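Local coordinates for protein pullulanase (Bacillus acidopullulyticus, PDB 2WAN) that probably hydrolyses the alpha-1,6-glucosidic links of pullulan and related starch polysaccharides, as a pullulanase built round an alpha-amylase-type catalytic barrel, at residues 407-412 / 529-534; 505-510 / 798-803; 676-681 / 719-724; 755-760 / 808-813. All coordinates share one frame; numbering follows the deposited sequence.

Contact 1. Residues 407-412 / 529-534; sequences MIVDLK and ARITEL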
loop_
_atom_site.group_PDB
_atom_site.type_symbol
_atom_site.label_atom_id
_atom_site.label_comp_id
_atom_site.label_asym_id
_atom_site.label_seq_id
_atom_site.Cartn_x
_atom_site.Cartn_y
_atom_site.Cartn_z
ATOM N N MET A 407 -26.489 -9.719 0.023
ATOM C CA MET A 407 -27.728 -9.519 0.774
ATOM C C MET A 407 -28.125 -8.048 0.740
ATOM O O MET A 407 -27.308 -7.179 1.011
ATOM C CB MET A 407 -27.554 -9.985 2.216
ATOM C CG MET A 407 -28.839 -9.952 3.052
ATOM S SD MET A 407 -28.469 -10.459 4.741
ATOM C CE MET A 407 -30.124 -10.475 5.417
ATOM N N ILE A 408 -29.385 -7.778 0.402
ATOM C CA ILE A 408 -29.910 -6.419 0.355
ATOM C C ILE A 408 -30.410 -6.055 1.756
ATOM O O ILE A 408 -31.235 -6.790 2.348
ATOM C CB ILE A 408 -31.084 -6.332 -0.637
ATOM C CG1 ILE A 408 -30.619 -6.665 -2.059
ATOM C CG2 ILE A 408 -31.742 -4.935 -0.582
ATOM C CD1 ILE A 408 -31.564 -7.539 -2.815
ATOM N N VAL A 409 -29.928 -4.932 2.291
ATOM C CA VAL A 409 -30.271 -4.555 3.672
ATOM C C VAL A 409 -30.568 -3.065 3.798
ATOM O O VAL A 409 -30.108 -2.251 2.975
ATOM C CB VAL A 409 -29.121 -4.934 4.688
ATOM C CG1 VAL A 409 -28.875 -6.448 4.689
ATOM C CG2 VAL A 409 -27.807 -4.171 4.372
ATOM N N ASP A 410 -31.356 -2.742 4.826
ATOM C CA ASP A 410 -31.609 -1.368 5.259
ATOM C C ASP A 410 -30.485 -0.958 6.226
ATOM O O ASP A 410 -30.514 -1.331 7.399
ATOM C CB ASP A 410 -32.951 -1.325 5.984
ATOM C CG ASP A 410 -33.339 0.075 6.449
ATOM O OD1 ASP A 410 -32.526 1.024 6.324
ATOM O OD2 ASP A 410 -34.480 0.209 6.938
ATOM N N LEU A 411 -29.514 -0.187 5.728
ATOM C CA LEU A 411 -28.352 0.204 6.551
ATOM C C LEU A 411 -28.751 1.013 7.779
ATOM O O LEU A 411 -28.166 0.844 8.826
ATOM C CB LEU A 411 -27.304 0.956 5.737
ATOM C CG LEU A 411 -26.527 0.048 4.774
ATOM C CD1 LEU A 411 -25.687 0.899 3.840
ATOM C CD2 LEU A 411 -25.668 -0.947 5.546
ATOM N N LYS A 412 -29.771 1.865 7.660
ATOM C CA LYS A 412 -30.255 2.652 8.805
ATOM C C LYS A 412 -30.607 1.775 10.004
ATOM O O LYS A 412 -30.232 2.074 11.141
ATOM C CB LYS A 412 -31.484 3.485 8.409
ATOM C CG LYS A 412 -31.201 4.629 7.458
ATOM C CD LYS A 412 -29.958 5.399 7.842
ATOM C CE LYS A 412 -28.773 4.925 7.020
ATOM N NZ LYS A 412 -27.595 5.799 7.209
ATOM N N ALA A 529 -25.891 -8.548 11.870
ATOM C CA ALA A 529 -25.226 -8.449 13.186
ATOM C C ALA A 529 -23.777 -7.998 13.034
ATOM O O ALA A 529 -23.274 -7.232 13.856
ATOM C CB ALA A 529 -25.282 -9.762 13.949
ATOM N N ARG A 530 -23.106 -8.472 11.989
ATOM C CA ARG A 530 -21.699 -8.085 11.767
ATOM C C ARG A 530 -21.539 -6.571 11.561
ATOM O O ARG A 530 -20.520 -5.994 11.957
ATOM C CB ARG A 530 -21.116 -8.835 10.587
ATOM C CG ARG A 530 -21.841 -8.553 9.268
ATOM C CD ARG A 530 -21.215 -9.390 8.171
ATOM N NE ARG A 530 -21.579 -10.818 8.210
ATOM C CZ ARG A 530 -20.864 -11.785 7.639
ATOM N NH1 ARG A 530 -19.686 -11.527 7.047
ATOM N NH2 ARG A 530 -21.323 -13.025 7.666
ATOM N N ILE A 531 -22.553 -5.945 10.954
ATOM C CA ILE A 531 -22.533 -4.498 10.699
ATOM C C ILE A 531 -22.718 -3.749 12.017
ATOM O O ILE A 531 -21.890 -2.903 12.376
ATOM C CB ILE A 531 -23.599 -4.087 9.666
ATOM C CG1 ILE A 531 -23.353 -4.816 8.335
ATOM C CG2 ILE A 531 -23.595 -2.549 9.465
ATOM C CD1 ILE A 531 -24.335 -4.418 7.194
ATOM N N THR A 532 -23.791 -4.086 12.748
ATOM C CA THR A 532 -24.091 -3.424 14.011
ATOM C C THR A 532 -22.952 -3.578 15.024
ATOM O O THR A 532 -22.585 -2.614 15.703
ATOM C CB THR A 532 -25.394 -3.977 14.599
ATOM O OG1 THR A 532 -26.439 -3.740 13.641
ATOM C CG2 THR A 532 -25.729 -3.274 15.928
ATOM N N GLU A 533 -22.382 -4.782 15.098
ATOM C CA GLU A 533 -21.364 -5.049 16.110
ATOM C C GLU A 533 -20.059 -4.332 15.848
ATOM O O GLU A 533 -19.432 -3.872 16.788
ATOM C CB GLU A 533 -21.155 -6.556 16.330
ATOM C CG GLU A 533 -22.428 -7.177 16.989
ATOM C CD GLU A 533 -22.461 -8.691 16.977
ATOM O OE1 GLU A 533 -21.428 -9.317 16.675
ATOM O OE2 GLU A 533 -23.541 -9.276 17.275
ATOM N N LEU A 534 -19.670 -4.208 14.581
ATOM C CA LEU A 534 -18.468 -3.437 14.262
ATOM C C LEU A 534 -18.709 -1.958 14.522
ATOM O O LEU A 534 -17.834 -1.262 15.049
ATOM C CB LEU A 534 -17.998 -3.705 12.828
ATOM C CG LEU A 534 -16.763 -2.915 12.331
ATOM C CD1 LEU A 534 -15.540 -3.029 13.281
ATOM C CD2 LEU A 534 -16.372 -3.312 10.914
#
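The CD1 methyl of Ile-531 touches the CD2 methyl of Leu-411, and these two residues make the closer half of a contact between the loop 407-412 and the first turns of helix 529-543. Ile-531 CD1 lies 4.1 Å from Leu-411 CD2, while the two side chains run roughly at right angles to each other. With chi2 extended at -177°, Ile-531 carries CD1 out from the helix toward the loop, and the end of Leu-411 leans in to meet it. The same methyl grazes Val-409 CG2 at 4.5 Å, a looser touch. Tyr-609 and Glu-613 of helix 597-614 pack on Leu-411 and Tyr-614 on Ile-531, so a second barrel helix shares this side.

The other side of the loop is different in kind. Asp-410 and Lys-412 do not touch the helix; Lys-412 is exposed and Asp-410 partly so, lying against Tyr-322. A weak bond runs from Lys-412 N to Asp-410 OD1, at 3.2 Å with an angle of 121°. A polar tie to the helix occurs just beyond the loop segment, where Thr-532 OG1 bonds to Thr-414 O.

Strand 406-407 pairs with strand 377-383 of the sheet assigned to carbohydrate-binding module 48, so the loop joins that sheet to a barrel helix. With no hydrogen bond across the two segments, this small junction rests on dispersion and exclusion of water, which demand shape rather than exact bond direction.

Contact 2. Residues 505-510 / 798-803; sequences YNWGYD and SVNQFD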
loop_
_atom_site.group_PDB
_atom_site.type_symbol
_atom_site.label_atom_id
_atom_site.label_comp_id
_atom_site.label_asym_id
_atom_site.label_seq_id
_atom_site.Cartn_x
_atom_site.Cartn_y
_atom_site.Cartn_z
ATOM N N TYR A 505 -8.080 -19.633 12.792
ATOM C CA TYR A 505 -7.287 -18.418 12.944
ATOM C C TYR A 505 -6.748 -17.889 11.619
ATOM O O TYR A 505 -6.078 -18.613 10.905
ATOM C CB TYR A 505 -6.096 -18.677 13.890
ATOM C CG TYR A 505 -5.426 -17.363 14.211
ATOM C CD1 TYR A 505 -4.414 -16.837 13.389
ATOM C CD2 TYR A 505 -5.879 -16.600 15.283
ATOM C CE1 TYR A 505 -3.847 -15.591 13.658
ATOM C CE2 TYR A 505 -5.327 -15.346 15.559
ATOM C CZ TYR A 505 -4.322 -14.855 14.757
ATOM O OH TYR A 505 -3.784 -13.623 15.045
ATOM N N ASN A 506 -6.959 -16.606 11.317
ATOM C CA ASN A 506 -6.210 -15.982 10.230
ATOM C C ASN A 506 -6.066 -14.471 10.425
ATOM O O ASN A 506 -6.983 -13.812 10.929
ATOM C CB ASN A 506 -6.857 -16.268 8.860
ATOM C CG ASN A 506 -5.876 -16.137 7.696
ATOM O OD1 ASN A 506 -5.552 -15.028 7.236
ATOM N ND2 ASN A 506 -5.418 -17.288 7.190
ATOM N N TRP A 507 -4.937 -13.916 9.997
ATOM C CA TRP A 507 -4.777 -12.452 9.987
ATOM C C TRP A 507 -5.775 -11.731 9.081
ATOM O O TRP A 507 -6.174 -10.609 9.391
ATOM C CB TRP A 507 -3.381 -12.017 9.543
ATOM C CG TRP A 507 -2.298 -12.180 10.560
ATOM C CD1 TRP A 507 -2.443 -12.383 11.908
ATOM C CD2 TRP A 507 -0.894 -12.108 10.309
ATOM N NE1 TRP A 507 -1.212 -12.474 12.503
ATOM C CE2 TRP A 507 -0.242 -12.293 11.548
ATOM C CE3 TRP A 507 -0.119 -11.920 9.150
ATOM C CZ2 TRP A 507 1.157 -12.317 11.665
ATOM C CZ3 TRP A 507 1.280 -11.931 9.269
ATOM C CH2 TRP A 507 1.898 -12.132 10.519
ATOM N N GLY A 508 -6.125 -12.347 7.950
ATOM C CA GLY A 508 -7.104 -11.766 7.034
ATOM C C GLY A 508 -6.578 -11.024 5.821
ATOM O O GLY A 508 -7.280 -10.147 5.277
ATOM N N TYR A 509 -5.363 -11.350 5.370
ATOM C CA TYR A 509 -4.793 -10.646 4.199
ATOM C C TYR A 509 -5.223 -11.256 2.859
ATOM O O TYR A 509 -4.560 -11.043 1.849
ATOM C CB TYR A 509 -3.253 -10.470 4.303
ATOM C CG TYR A 509 -2.930 -9.577 5.477
ATOM C CD1 TYR A 509 -3.076 -8.190 5.366
ATOM C CD2 TYR A 509 -2.538 -10.115 6.705
ATOM C CE1 TYR A 509 -2.847 -7.357 6.443
ATOM C CE2 TYR A 509 -2.293 -9.300 7.782
ATOM C CZ TYR A 509 -2.449 -7.923 7.645
ATOM O OH TYR A 509 -2.247 -7.111 8.745
ATOM N N ASP A 510 -6.342 -11.985 2.868
ATOM C CA ASP A 510 -6.926 -12.573 1.640
ATOM C C ASP A 510 -8.369 -12.061 1.396
ATOM O O ASP A 510 -9.342 -12.827 1.478
ATOM C CB ASP A 510 -6.835 -14.109 1.668
ATOM C CG ASP A 510 -7.599 -14.741 2.820
ATOM O OD1 ASP A 510 -7.585 -14.214 3.953
ATOM O OD2 ASP A 510 -8.202 -15.809 2.585
ATOM N N SER A 798 -2.633 -19.736 20.888
ATOM C CA SER A 798 -1.505 -19.933 21.810
ATOM C C SER A 798 -0.317 -19.067 21.387
ATOM O O SER A 798 0.443 -18.576 22.225
ATOM C CB SER A 798 -1.081 -21.409 21.883
ATOM O OG SER A 798 -0.399 -21.814 20.702
ATOM N N VAL A 799 -0.159 -18.894 20.080
ATOM C CA VAL A 799 0.914 -18.052 19.520
ATOM C C VAL A 799 0.541 -16.558 19.583
ATOM O O VAL A 799 1.289 -15.742 20.133
ATOM C CB VAL A 799 1.263 -18.480 18.071
ATOM C CG1 VAL A 799 2.260 -17.536 17.425
ATOM C CG2 VAL A 799 1.818 -19.949 18.064
ATOM N N ASN A 800 -0.633 -16.220 19.054
ATOM C CA ASN A 800 -1.013 -14.814 18.813
ATOM C C ASN A 800 -1.808 -14.068 19.878
ATOM O O ASN A 800 -1.874 -12.832 19.843
ATOM C CB ASN A 800 -1.818 -14.731 17.503
ATOM C CG ASN A 800 -0.956 -14.908 16.284
ATOM O OD1 ASN A 800 -0.083 -14.088 16.012
ATOM N ND2 ASN A 800 -1.204 -15.974 15.524
ATOM N N GLN A 801 -2.445 -14.770 20.806
ATOM C CA GLN A 801 -3.395 -14.074 21.682
ATOM C C GLN A 801 -2.730 -13.045 22.588
ATOM O O GLN A 801 -1.507 -13.129 22.869
ATOM C CB GLN A 801 -4.172 -15.070 22.540
ATOM C CG GLN A 801 -3.344 -15.668 23.709
ATOM C CD GLN A 801 -3.909 -16.998 24.185
ATOM O OE1 GLN A 801 -5.106 -17.242 24.050
ATOM N NE2 GLN A 801 -3.048 -17.855 24.763
ATOM N N PHE A 802 -3.524 -12.067 23.028
ATOM C CA PHE A 802 -3.141 -11.257 24.185
ATOM C C PHE A 802 -3.298 -12.148 25.427
ATOM O O PHE A 802 -4.418 -12.491 25.831
ATOM C CB PHE A 802 -4.021 -10.002 24.293
ATOM C CG PHE A 802 -3.620 -8.878 23.367
ATOM C CD1 PHE A 802 -3.158 -9.126 22.070
ATOM C CD2 PHE A 802 -3.743 -7.561 23.798
ATOM C CE1 PHE A 802 -2.793 -8.057 21.215
ATOM C CE2 PHE A 802 -3.399 -6.496 22.955
ATOM C CZ PHE A 802 -2.927 -6.742 21.672
ATOM N N ASP A 803 -2.160 -12.560 26.003
ATOM C CA ASP A 803 -2.137 -13.317 27.233
ATOM C C ASP A 803 -2.049 -12.251 28.319
ATOM O O ASP A 803 -0.973 -11.673 28.558
ATOM C CB ASP A 803 -0.915 -14.260 27.247
ATOM C CG ASP A 803 -0.647 -14.861 28.624
ATOM O OD1 ASP A 803 -1.431 -14.622 29.556
ATOM O OD2 ASP A 803 0.360 -15.584 28.774
#
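The sequence YNWGYD at 505-510 belongs to the YNWGYDP signature of type I pullulanases, and its first aromatic residue packs on Asn-800 at the end of helix 797-800. Tyr-505 projects its ring toward the asparagine, CG anti to the backbone N (chi1 -171°), and ring and amide planes lie only 7° from parallel. Asn-800 ND2 comes 3.3 Å from Tyr-505 CE1, while the phenolic oxygen OH of Tyr-505 stands 3.3 Å from Asn-800 CB, so the far end of the ring lies along CB, CG and ND2 of Asn-800. No hydrogen bond joins the two residues. Their polar ends are satisfied elsewhere: Tyr-505 OH bonds to Asp-442, Asn-800 OD1 to Ser-792 and Asn-800 ND2 to Gly-796 O. These bonds at both ends of the amide fix its rotation and hence the plane it offers to the ring.

Trp-507 approaches the same amide from another direction. Its NE1 lies 4.0 Å from Asn-800 OD1, which sits at the indole edge, too far for a bond. The signature segment is also braced internally by an Asx turn, in which Gly-508 N donates to Asn-506 OD1 at 2.8 Å, in the carbonyl plane and on a lone pair. Gly-508 turns the chain with a positive phi, 99°.

The segment runs from strand 492-494 toward strand 511-513, with helix 440-444 alongside: its Arg-441 touches Tyr-505, and its Asp-442 touches both Asn-800 and Phe-802.

Contact 3. Residues 676-681 / 719-724; sequences IGVFND and QDFTSA. With ACT (acetate ion), chain Q.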
loop_
_atom_site.group_PDB
_atom_site.type_symbol
_atom_site.label_atom_id
_atom_site.label_comp_id
_atom_site.label_asym_id
_atom_site.label_seq_id
_atom_site.Cartn_x
_atom_site.Cartn_y
_atom_site.Cartn_z
ATOM N N ILE A 676 -0.120 11.601 3.110
ATOM C CA ILE A 676 -0.062 10.203 3.550
ATOM C C ILE A 676 1.319 9.884 4.131
ATOM O O ILE A 676 2.304 10.556 3.827
ATOM C CB ILE A 676 -0.352 9.211 2.384
ATOM C CG1 ILE A 676 0.857 9.106 1.428
ATOM C CG2 ILE A 676 -1.697 9.541 1.659
ATOM C CD1 ILE A 676 0.671 8.134 0.224
ATOM N N GLY A 677 1.370 8.860 4.973
ATOM C CA GLY A 677 2.617 8.422 5.613
ATOM C C GLY A 677 3.083 7.040 5.214
ATOM O O GLY A 677 2.316 6.241 4.662
ATOM N N VAL A 678 4.366 6.754 5.454
ATOM C CA VAL A 678 4.918 5.428 5.149
ATOM C C VAL A 678 5.608 4.836 6.369
ATOM O O VAL A 678 6.253 5.550 7.121
ATOM C CB VAL A 678 5.894 5.445 3.933
ATOM C CG1 VAL A 678 5.146 5.818 2.671
ATOM C CG2 VAL A 678 7.084 6.420 4.178
ATOM N N PHE A 679 5.457 3.531 6.563
ATOM C CA PHE A 679 6.174 2.839 7.620
ATOM C C PHE A 679 7.668 3.004 7.398
ATOM O O PHE A 679 8.177 2.804 6.283
ATOM C CB PHE A 679 5.811 1.356 7.637
ATOM C CG PHE A 679 4.522 1.080 8.327
ATOM C CD1 PHE A 679 4.459 1.097 9.726
ATOM C CD2 PHE A 679 3.367 0.842 7.594
ATOM C CE1 PHE A 679 3.241 0.861 10.410
ATOM C CE2 PHE A 679 2.153 0.593 8.265
ATOM C CZ PHE A 679 2.101 0.589 9.660
ATOM N N ASN A 680 8.352 3.390 8.463
ATOM C CA ASN A 680 9.758 3.744 8.394
ATOM C C ASN A 680 10.643 2.558 8.757
ATOM O O ASN A 680 11.013 2.369 9.905
ATOM C CB ASN A 680 10.024 4.965 9.290
ATOM C CG ASN A 680 11.450 5.485 9.162
ATOM O OD1 ASN A 680 12.299 4.836 8.559
ATOM N ND2 ASN A 680 11.720 6.653 9.755
ATOM N N ASP A 681 10.960 1.740 7.764
ATOM C CA ASP A 681 11.850 0.616 8.023
ATOM C C ASP A 681 13.298 1.045 8.302
ATOM O O ASP A 681 14.075 0.247 8.854
ATOM C CB ASP A 681 11.747 -0.487 6.944
ATOM C CG ASP A 681 12.012 0.011 5.523
ATOM O OD1 ASP A 681 11.810 1.204 5.217
ATOM O OD2 ASP A 681 12.404 -0.837 4.697
ATOM N N GLN A 719 15.282 14.767 6.594
ATOM C CA GLN A 719 16.516 14.781 5.794
ATOM C C GLN A 719 16.782 13.417 5.175
ATOM O O GLN A 719 17.845 13.196 4.604
ATOM C CB GLN A 719 17.720 15.209 6.647
ATOM C CG GLN A 719 17.632 16.642 7.118
ATOM C CD GLN A 719 18.833 17.050 7.958
ATOM O OE1 GLN A 719 18.845 18.126 8.538
ATOM N NE2 GLN A 719 19.847 16.192 8.016
ATOM N N ASP A 720 15.811 12.509 5.276
ATOM C CA ASP A 720 15.982 11.145 4.804
ATOM C C ASP A 720 14.988 10.930 3.649
ATOM O O ASP A 720 15.414 10.789 2.498
ATOM C CB ASP A 720 15.795 10.169 5.993
ATOM C CG ASP A 720 15.984 8.697 5.620
ATOM O OD1 ASP A 720 16.352 8.383 4.463
ATOM O OD2 ASP A 720 15.775 7.837 6.506
ATOM N N PHE A 721 13.681 10.941 3.931
ATOM C CA PHE A 721 12.688 10.687 2.876
ATOM C C PHE A 721 11.355 11.431 3.015
ATOM O O PHE A 721 10.456 11.211 2.204
ATOM C CB PHE A 721 12.422 9.170 2.745
ATOM C CG PHE A 721 11.851 8.552 3.983
ATOM C CD1 PHE A 721 10.474 8.570 4.213
ATOM C CD2 PHE A 721 12.683 7.983 4.938
ATOM C CE1 PHE A 721 9.928 8.016 5.389
ATOM C CE2 PHE A 721 12.156 7.437 6.093
ATOM C CZ PHE A 721 10.769 7.462 6.326
ATOM N N THR A 722 11.217 12.305 4.012
ATOM C CA THR A 722 9.949 13.039 4.197
ATOM C C THR A 722 10.065 14.524 3.915
ATOM O O THR A 722 11.147 15.094 4.005
ATOM C CB THR A 722 9.342 12.891 5.626
ATOM O OG1 THR A 722 10.174 13.580 6.568
ATOM C CG2 THR A 722 9.186 11.431 6.018
ATOM N N SER A 723 8.932 15.135 3.570
ATOM C CA SER A 723 8.811 16.590 3.511
ATOM C C SER A 723 8.189 17.184 4.762
ATOM O O SER A 723 8.266 18.406 4.986
ATOM C CB SER A 723 7.975 16.993 2.295
ATOM O OG SER A 723 8.713 16.724 1.113
ATOM N N ALA A 724 7.550 16.330 5.567
ATOM C CA ALA A 724 6.890 16.740 6.795
ATOM C C ALA A 724 6.890 15.523 7.737
ATOM O O ALA A 724 6.858 14.391 7.259
ATOM C CB ALA A 724 5.442 17.178 6.503
HETATM C C ACT Q . 11.854 17.865 0.310
HETATM O O ACT Q . 11.423 17.138 1.229
HETATM O OXT ACT Q . 11.754 17.401 -0.844
HETATM C CH3 ACT Q . 12.470 19.201 0.580
HETATM O O HOH W 1 14.683 8.185 9.009
#
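Phe-721, Asn-680 and Val-678 make up nearly all of this buried contact, with both strand residues set against the far rim of the phenylalanine ring. Its CG occupies the crowded position between backbone N and carbonyl carbon (chi1 62°), which sends the ring toward strand 677-679. There the rim meets the asparagine amide almost perpendicularly, the planes 89° apart. Phe-721 CZ sits 3.5 Å from Asn-680 CG and nearly as close to Asn-680 ND2, at 3.6 Å. Val-678 touches the neighbouring corner, its CG2 3.5 Å from Phe-721 CE1.

The amide is held by polar bonds as well. Asn-680 is the N-cap of helix 681-688, with OD1 accepting from Ile-683 N. On the nitrogen side, a water donates to Asp-720 OD2 at 2.8 Å and takes a weak bond from Asn-680 ND2, bridging the two segments.

In the barrel, strand 677-679 is the sixth of eight parallel strands, paired with 647-650 on one side and 728-730 on the other. The loop holding Phe-721 runs between helix 707-714 and strand 728-730, and the ring also rests on Thr-728 of that strand.

Contact 4. Residues 755-760 / 808-813; sequences DRIKMD and AQFKDV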
loop_
_atom_site.group_PDB
_atom_site.type_symbol
_atom_site.label_atom_id
_atom_site.label_comp_id
_atom_site.label_asym_id
_atom_site.label_seq_id
_atom_site.Cartn_x
_atom_site.Cartn_y
_atom_site.Cartn_z
ATOM N N ASP A 755 18.062 -6.660 31.867
ATOM C CA ASP A 755 18.656 -5.833 30.803
ATOM C C ASP A 755 17.850 -5.887 29.526
ATOM O O ASP A 755 17.726 -4.872 28.833
ATOM C CB ASP A 755 20.110 -6.228 30.534
ATOM C CG ASP A 755 21.062 -5.697 31.583
ATOM O OD1 ASP A 755 20.658 -4.830 32.376
ATOM O OD2 ASP A 755 22.235 -6.154 31.611
ATOM N N ARG A 756 17.313 -7.065 29.198
ATOM C CA ARG A 756 16.468 -7.190 27.993
ATOM C C ARG A 756 15.195 -6.341 28.114
ATOM O O ARG A 756 14.761 -5.735 27.118
ATOM C CB ARG A 756 16.202 -8.667 27.657
ATOM C CG ARG A 756 17.478 -9.348 27.094
ATOM C CD ARG A 756 17.252 -10.815 26.700
ATOM N NE ARG A 756 17.184 -11.716 27.850
ATOM C CZ ARG A 756 16.082 -12.331 28.268
ATOM N NH1 ARG A 756 14.929 -12.132 27.642
ATOM N NH2 ARG A 756 16.130 -13.145 29.324
ATOM N N ILE A 757 14.628 -6.271 29.324
ATOM C CA ILE A 757 13.477 -5.375 29.570
ATOM C C ILE A 757 13.884 -3.913 29.293
ATOM O O ILE A 757 13.164 -3.155 28.605
ATOM C CB ILE A 757 12.908 -5.518 31.002
ATOM C CG1 ILE A 757 12.158 -6.848 31.153
ATOM C CG2 ILE A 757 12.000 -4.330 31.334
ATOM C CD1 ILE A 757 11.752 -7.200 32.555
ATOM N N LYS A 758 15.054 -3.515 29.796
ATOM C CA LYS A 758 15.542 -2.159 29.540
ATOM C C LYS A 758 15.728 -1.851 28.052
ATOM O O LYS A 758 15.369 -0.759 27.605
ATOM C CB LYS A 758 16.856 -1.897 30.297
ATOM C CG LYS A 758 16.682 -1.893 31.813
ATOM C CD LYS A 758 18.030 -1.627 32.485
ATOM C CE LYS A 758 17.883 -1.542 33.995
ATOM N NZ LYS A 758 19.230 -1.383 34.611
ATOM N N MET A 759 16.274 -2.806 27.292
ATOM C CA MET A 759 16.471 -2.639 25.846
ATOM C C MET A 759 15.142 -2.474 25.094
ATOM O O MET A 759 15.032 -1.619 24.217
ATOM C CB MET A 759 17.254 -3.808 25.259
ATOM C CG MET A 759 18.672 -3.918 25.795
ATOM S SD MET A 759 19.410 -5.463 25.159
ATOM C CE MET A 759 20.839 -5.609 26.278
ATOM N N ASP A 760 14.160 -3.285 25.475
ATOM C CA ASP A 760 12.816 -3.242 24.886
ATOM C C ASP A 760 12.203 -1.854 25.158
ATOM O O ASP A 760 11.721 -1.173 24.237
ATOM C CB ASP A 760 11.966 -4.372 25.519
ATOM C CG ASP A 760 10.582 -4.523 24.867
ATOM O OD1 ASP A 760 9.859 -3.516 24.707
ATOM O OD2 ASP A 760 10.225 -5.676 24.523
ATOM N N ALA A 808 0.031 -8.502 34.178
ATOM C CA ALA A 808 0.253 -8.628 35.608
ATOM C C ALA A 808 1.753 -8.856 35.880
ATOM O O ALA A 808 2.352 -8.201 36.743
ATOM C CB ALA A 808 -0.577 -9.782 36.162
ATOM N N GLN A 809 2.345 -9.739 35.086
ATOM C CA GLN A 809 3.746 -10.124 35.263
ATOM C C GLN A 809 4.699 -8.963 34.997
ATOM O O GLN A 809 5.734 -8.821 35.679
ATOM C CB GLN A 809 4.071 -11.274 34.312
ATOM C CG GLN A 809 5.528 -11.769 34.420
ATOM C CD GLN A 809 5.764 -13.058 33.671
ATOM O OE1 GLN A 809 4.990 -13.443 32.790
ATOM N NE2 GLN A 809 6.853 -13.743 34.018
ATOM N N PHE A 810 4.364 -8.159 33.981
ATOM C CA PHE A 810 5.231 -7.068 33.559
ATOM C C PHE A 810 4.571 -5.709 33.702
ATOM O O PHE A 810 4.713 -4.849 32.840
ATOM C CB PHE A 810 5.757 -7.317 32.139
ATOM C CG PHE A 810 6.581 -8.597 32.025
ATOM C CD1 PHE A 810 7.830 -8.682 32.632
ATOM C CD2 PHE A 810 6.075 -9.714 31.359
ATOM C CE1 PHE A 810 8.595 -9.865 32.551
ATOM C CE2 PHE A 810 6.818 -10.912 31.275
ATOM C CZ PHE A 810 8.077 -10.984 31.875
ATOM N N LYS A 811 3.875 -5.525 34.821
ATOM C CA LYS A 811 3.159 -4.282 35.077
ATOM C C LYS A 811 4.098 -3.072 35.082
ATOM O O LYS A 811 3.710 -1.993 34.649
ATOM C CB LYS A 811 2.360 -4.361 36.382
ATOM C CG LYS A 811 1.368 -3.201 36.575
ATOM C CD LYS A 811 0.256 -3.250 35.513
ATOM C CE LYS A 811 -0.502 -1.955 35.394
ATOM N NZ LYS A 811 -0.884 -1.341 36.670
ATOM N N ASP A 812 5.331 -3.240 35.565
ATOM C CA ASP A 812 6.281 -2.121 35.521
ATOM C C ASP A 812 6.576 -1.701 34.070
ATOM O O ASP A 812 6.687 -0.507 33.770
ATOM C CB ASP A 812 7.607 -2.491 36.225
ATOM C CG ASP A 812 7.504 -2.473 37.726
ATOM O OD1 ASP A 812 6.538 -1.898 38.264
ATOM O OD2 ASP A 812 8.418 -3.060 38.376
ATOM N N VAL A 813 6.707 -2.678 33.167
ATOM C CA VAL A 813 6.900 -2.381 31.748
ATOM C C VAL A 813 5.671 -1.657 31.186
ATOM O O VAL A 813 5.796 -0.617 30.535
ATOM C CB VAL A 813 7.124 -3.647 30.921
ATOM C CG1 VAL A 813 7.262 -3.278 29.421
ATOM C CG2 VAL A 813 8.371 -4.397 31.449
#
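Ile-757 faces Val-813 and Phe-810 where two outer helices of the catalytic (beta/alpha)8 barrel region, 753-769 and 811-826, meet. Its CB bond is directed at the second segment, and the two branches then divide the work. CG2, anti to the backbone N, goes to Val-813, whose CG2 it meets at 3.6 Å; this is the tightest point of the contact. CG1, anti to the carbonyl carbon, leads off toward the phenylalanine instead. The extended chi2 of 171° carries CD1 onward, beyond the valine and up to the aromatic ring. There CD1 lies 4.1 Å from Phe-810 CE1 and 4.2 Å from Phe-810 CD1, so the tip comes in obliquely on the CD1-CE1 bond of the ring.

Phe-810 stands at the junction of helices 805-809 and 811-826, N-cap to the second. Because its backbone leaves helical geometry (psi 42°), the chain turns there before Val-813 comes round on the new helix. Outside the two segments, Trp-741 of helix 740-747 touches Ile-757, Leu-783 touches Phe-810, and Glu-761 borders Val-813. Between the two segments every close contact is carbon to carbon, one branched residue serving two partners.

The phenylalanine ring has another neighbour from its own segment: Gln-809 CG lies 3.5 Å above the plane on one face, displaced toward the rim.

All four contacts bury their touching residues for the most part, yet they differ in place and chemistry. The centre of contact 3, on a barrel strand, lies nearest the centre of the chain, about 14 Å away; that of contact 4, which joins peripheral helices, is about 33 Å away. No contact has a direct hydrogen bond between its segments. Contacts 1 and 4 are apolar, and both lie toward the outside of the barrel. Contacts 2 and 3 set an asparagine amide against an aromatic ring, nearly parallel in one and perpendicular in the other, and in contact 3 a water also bridges the segments. Contacts 2 and 4 are neighbours, nearest atoms about 6 Å apart, on successive helices 797-800 and 805-809.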